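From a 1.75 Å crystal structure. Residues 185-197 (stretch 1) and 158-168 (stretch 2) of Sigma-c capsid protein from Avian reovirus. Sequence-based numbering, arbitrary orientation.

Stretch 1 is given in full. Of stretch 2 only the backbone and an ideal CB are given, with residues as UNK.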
# COMPACT_ATOMS: atom_id res chain seq x y z
N VAL C 185 17.87 -10.51 -13.24
CA VAL C 185 19.01 -11.24 -12.66
C VAL C 185 19.41 -10.63 -11.33
O VAL C 185 19.71 -9.44 -11.26
CB VAL C 185 20.28 -11.20 -13.59
CG1 VAL C 185 21.45 -11.99 -12.96
CG2 VAL C 185 19.97 -11.70 -14.97
N PHE C 186 19.46 -11.44 -10.27
CA PHE C 186 20.08 -11.03 -9.04
C PHE C 186 21.16 -12.00 -8.64
O PHE C 186 21.16 -13.17 -9.06
CB PHE C 186 19.08 -10.78 -7.87
CG PHE C 186 18.44 -12.03 -7.32
CD1 PHE C 186 17.26 -12.52 -7.90
CD2 PHE C 186 18.95 -12.67 -6.15
CE1 PHE C 186 16.63 -13.63 -7.38
CE2 PHE C 186 18.32 -13.78 -5.59
CZ PHE C 186 17.16 -14.29 -6.23
N THR C 187 22.10 -11.49 -7.87
CA THR C 187 23.20 -12.28 -7.33
C THR C 187 23.28 -12.09 -5.81
O THR C 187 23.17 -10.98 -5.30
CB THR C 187 24.53 -11.87 -8.01
OG1 THR C 187 24.41 -12.11 -9.42
CG2 THR C 187 25.72 -12.65 -7.43
N ILE C 188 23.40 -13.20 -5.09
CA ILE C 188 23.62 -13.15 -3.66
C ILE C 188 25.09 -13.45 -3.32
O ILE C 188 25.74 -14.24 -4.02
CB ILE C 188 22.67 -14.10 -2.92
CG1 ILE C 188 22.99 -15.56 -3.21
CG2 ILE C 188 21.21 -13.71 -3.28
CD1 ILE C 188 22.15 -16.54 -2.37
N THR C 189 25.57 -12.83 -2.25
CA THR C 189 26.95 -13.01 -1.77
C THR C 189 26.88 -13.51 -0.32
O THR C 189 26.18 -12.93 0.52
CB THR C 189 27.66 -11.65 -1.79
OG1 THR C 189 27.74 -11.18 -3.15
CG2 THR C 189 29.06 -11.79 -1.18
N PHE C 190 27.59 -14.60 -0.02
CA PHE C 190 27.55 -15.15 1.32
C PHE C 190 28.81 -15.92 1.73
O PHE C 190 29.54 -16.42 0.86
CB PHE C 190 26.27 -15.99 1.52
CG PHE C 190 26.14 -17.19 0.60
CD1 PHE C 190 25.48 -17.10 -0.62
CD2 PHE C 190 26.64 -18.45 1.00
CE1 PHE C 190 25.35 -18.22 -1.45
CE2 PHE C 190 26.53 -19.56 0.16
CZ PHE C 190 25.86 -19.46 -1.05
N PRO C 191 29.09 -15.97 3.05
CA PRO C 191 30.22 -16.73 3.56
C PRO C 191 29.99 -18.21 3.30
O PRO C 191 28.85 -18.69 3.37
CB PRO C 191 30.16 -16.48 5.09
CG PRO C 191 29.32 -15.28 5.26
CD PRO C 191 28.32 -15.32 4.15
N THR C 192 31.09 -18.92 3.03
CA THR C 192 31.05 -20.36 2.78
C THR C 192 31.34 -21.23 4.02
O THR C 192 31.23 -22.46 3.94
CB THR C 192 32.08 -20.75 1.73
OG1 THR C 192 33.39 -20.42 2.23
CG2 THR C 192 31.80 -20.04 0.39
N GLY C 193 31.71 -20.59 5.14
CA GLY C 193 31.92 -21.31 6.40
C GLY C 193 33.33 -21.86 6.57
O GLY C 193 33.56 -22.69 7.45
N GLY C 194 34.26 -21.43 5.72
CA GLY C 194 35.67 -21.83 5.80
C GLY C 194 36.52 -21.28 4.67
O GLY C 194 36.16 -20.29 4.03
N ASP C 195 37.66 -21.92 4.42
CA ASP C 195 38.57 -21.52 3.35
C ASP C 195 38.90 -22.72 2.48
O ASP C 195 38.62 -23.87 2.85
CB ASP C 195 39.85 -20.90 3.93
CG ASP C 195 39.59 -19.59 4.67
OD1 ASP C 195 39.48 -18.54 4.00
OD2 ASP C 195 39.52 -19.61 5.92
N GLY C 196 39.48 -22.46 1.31
CA GLY C 196 39.93 -23.52 0.42
C GLY C 196 38.81 -24.26 -0.29
O GLY C 196 37.63 -23.89 -0.17
N THR C 197 39.20 -25.29 -1.05
CA THR C 197 38.24 -26.13 -1.78
C THR C 197 37.43 -26.95 -0.78
O THR C 197 37.97 -27.53 0.16
CB THR C 197 38.93 -27.02 -2.86
OG1 THR C 197 39.42 -26.19 -3.92
CG2 THR C 197 37.94 -28.03 -3.46
N UNK C 158 20.75 -3.10 -2.64
CA UNK C 158 20.93 -4.45 -2.08
C UNK C 158 19.80 -4.79 -1.09
O UNK C 158 19.16 -3.89 -0.50
CB UNK C 158 22.29 -4.56 -1.38
N UNK C 159 19.53 -6.08 -0.96
CA UNK C 159 18.41 -6.50 -0.10
C UNK C 159 18.80 -7.77 0.68
O UNK C 159 19.69 -8.51 0.25
CB UNK C 159 17.15 -6.75 -0.93
N UNK C 160 18.22 -7.96 1.89
CA UNK C 160 18.69 -9.04 2.77
C UNK C 160 18.23 -10.40 2.24
O UNK C 160 17.14 -10.52 1.67
CB UNK C 160 18.18 -8.83 4.20
N UNK C 161 19.08 -11.39 2.45
CA UNK C 161 18.82 -12.75 2.00
C UNK C 161 19.35 -13.63 3.15
O UNK C 161 20.47 -13.44 3.61
CB UNK C 161 19.48 -13.06 0.66
N UNK C 162 18.57 -14.62 3.59
CA UNK C 162 19.05 -15.59 4.59
C UNK C 162 19.53 -16.85 3.88
O UNK C 162 18.84 -17.38 3.03
CB UNK C 162 17.95 -15.93 5.60
N UNK C 163 20.70 -17.36 4.26
CA UNK C 163 21.22 -18.55 3.63
C UNK C 163 21.60 -19.52 4.75
O UNK C 163 22.03 -19.09 5.84
CB UNK C 163 22.41 -18.23 2.72
N UNK C 164 21.41 -20.81 4.48
CA UNK C 164 21.94 -21.85 5.37
C UNK C 164 22.45 -23.02 4.51
O UNK C 164 22.00 -23.19 3.38
CB UNK C 164 20.87 -22.32 6.36
N UNK C 165 23.42 -23.77 5.01
CA UNK C 165 23.88 -24.96 4.27
C UNK C 165 24.65 -25.84 5.23
O UNK C 165 25.06 -25.39 6.33
CB UNK C 165 24.75 -24.58 3.07
N UNK C 166 24.93 -27.06 4.76
CA UNK C 166 25.77 -27.99 5.51
C UNK C 166 27.18 -27.99 4.89
O UNK C 166 27.33 -28.06 3.66
CB UNK C 166 25.17 -29.40 5.51
N UNK C 167 28.19 -27.90 5.76
CA UNK C 167 29.61 -28.00 5.40
C UNK C 167 30.31 -28.81 6.50
O UNK C 167 30.25 -28.43 7.68
CB UNK C 167 30.25 -26.62 5.24
N UNK C 168 30.94 -29.91 6.11
CA UNK C 168 31.56 -30.86 7.05
C UNK C 168 30.58 -31.27 8.14
O UNK C 168 30.84 -31.07 9.34
CB UNK C 168 32.81 -30.25 7.68

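Stretch 2 runs as an extended strand against the strand 185-191 of stretch 1, their N-to-C directions 55° apart and their axes no closer than 8.5 Å. At that distance the two strand backbones cannot pair, so stretch 2 has to reach across with side chains, and alternate positions can be expected to supply them.

Position 158 lies out of reach of stretch 1, which offers it nothing; a small or polar residue would do. It is Ser158, with no contact here.

At position 159 the CA-to-CB bond points sideways, and no atom of stretch 1 lies within 5.5 Å of the ideal CB. A short side chain would fall short, whereas a long apolar or aromatic one could reach the ring of Phe186. The residue is Phe159. Its chi1 of 55° (p) brings the ring end nearer, and its edge is directed toward the face of Phe186 in an offset edge-to-face pair, with centroids 5.7 Å apart and planes at 65°; CZ of Phe159 is 3.8 Å from CD2 of Phe186.

Position 160 is out of reach, and its phi of -73° is compatible with proline among many others; it is Pro160.

Position 161 points toward Ile188, whose CG2 is 4.3 Å from the ideal CB. So close an apolar neighbour suits a compact aliphatic residue such as alanine, valine or perhaps isoleucine. Val161 is found, with its CG2 3.7 Å from CG2 of Ile188.

Position 162 is again out of reach and could be polar; Asp162 is bonded elsewhere in the structure.

Position 163 points toward stretch 1 between two apolar groups, the ideal CB being 4.4 Å from CG of Phe190 and 5.4 Å from CD1 of Ile188. A branched aliphatic side chain could address both. Val163 does so: CG1 sits over one face of the Phe190 ring, 3.9 Å from its centroid and 14° off the normal, a CH-pi contact, while CG2 lies 4.0 Å from CD1 of Ile188.

Position 164 points away, leaving the choice open; it is Ser164.

Position 165 points toward stretch 1 with space before it, enough for a large apolar side chain to reach Phe190 and the turn that follows. Phe165 fills it. Its CE2 is 4.0 Å from CD2 of Phe190, its CE1 is 3.2 Å from Thr192 O, at the start of the loop, and its CZ 3.4 Å from Pro191 O, at the end of the strand.

Position 166 is out of reach of stretch 1, which therefore sets no preference, and polar or beta-branched residues would serve equally; it is Thr166.

Position 167 points toward the glycine-rich loop, whose carbonyl oxygens call for a long donor, lysine or arginine. Arg167, extended through chi3, uses both terminal nitrogens: NH1 donates to Thr192 O at 3.0 Å and NH2 weakly to Asp195 O at 3.1 Å. Water 1 accepts from NH1 of Arg167 (2.8 Å) and donates to Gly196 O (2.6 Å). An ideal CB on Gly194 would lie 2.5 Å from NH2 of Arg167, a clash.

Position 168 has positive phi (51°), which glycine, asparagine or aspartate tolerate comparatively well; Asp168 makes no contact with stretch 1.

Stretch 2 158-168: SFPVDVSFTRD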
# COMPACT_ATOMS: atom_id res chain seq x y z
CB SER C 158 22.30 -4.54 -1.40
OG SER C 158 23.30 -4.32 -2.41
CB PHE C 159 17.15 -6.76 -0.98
CG PHE C 159 17.39 -7.75 -2.11
CD1 PHE C 159 17.87 -7.31 -3.36
CD2 PHE C 159 17.14 -9.13 -1.92
CE1 PHE C 159 18.11 -8.22 -4.39
CE2 PHE C 159 17.34 -10.07 -2.98
CZ PHE C 159 17.81 -9.61 -4.24
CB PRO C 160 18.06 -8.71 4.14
CG PRO C 160 17.02 -7.64 3.83
CD PRO C 160 17.21 -7.07 2.50
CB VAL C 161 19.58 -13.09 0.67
CG1 VAL C 161 19.45 -14.58 0.35
CG2 VAL C 161 19.14 -12.23 -0.53
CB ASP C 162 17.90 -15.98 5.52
CG ASP C 162 17.49 -14.87 6.45
OD1 ASP C 162 18.27 -13.93 6.68
OD2 ASP C 162 16.38 -14.96 6.96
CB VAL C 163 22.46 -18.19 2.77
CG1 VAL C 163 23.17 -19.42 2.27
CG2 VAL C 163 22.00 -17.35 1.57
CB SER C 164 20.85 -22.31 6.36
OG SER C 164 20.00 -23.27 5.79
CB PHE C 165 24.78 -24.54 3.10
CG PHE C 165 25.89 -23.58 3.49
CD1 PHE C 165 27.11 -24.06 4.01
CD2 PHE C 165 25.71 -22.21 3.38
CE1 PHE C 165 28.13 -23.18 4.40
CE2 PHE C 165 26.72 -21.32 3.75
CZ PHE C 165 27.94 -21.80 4.26
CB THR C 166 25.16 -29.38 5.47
OG1 THR C 166 23.86 -29.33 6.05
CG2 THR C 166 26.03 -30.39 6.25
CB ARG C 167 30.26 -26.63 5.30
CG ARG C 167 31.75 -26.65 4.95
CD ARG C 167 32.35 -25.26 5.00
NE ARG C 167 33.79 -25.30 4.75
CZ ARG C 167 34.45 -24.60 3.83
NH1 ARG C 167 33.83 -23.73 3.03
NH2 ARG C 167 35.77 -24.74 3.73
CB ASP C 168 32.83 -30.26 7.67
CG ASP C 168 33.85 -29.84 6.63
OD1 ASP C 168 33.96 -30.49 5.56
OD2 ASP C 168 34.57 -28.85 6.90
O HOH W 1 35.84 -22.70 1.35
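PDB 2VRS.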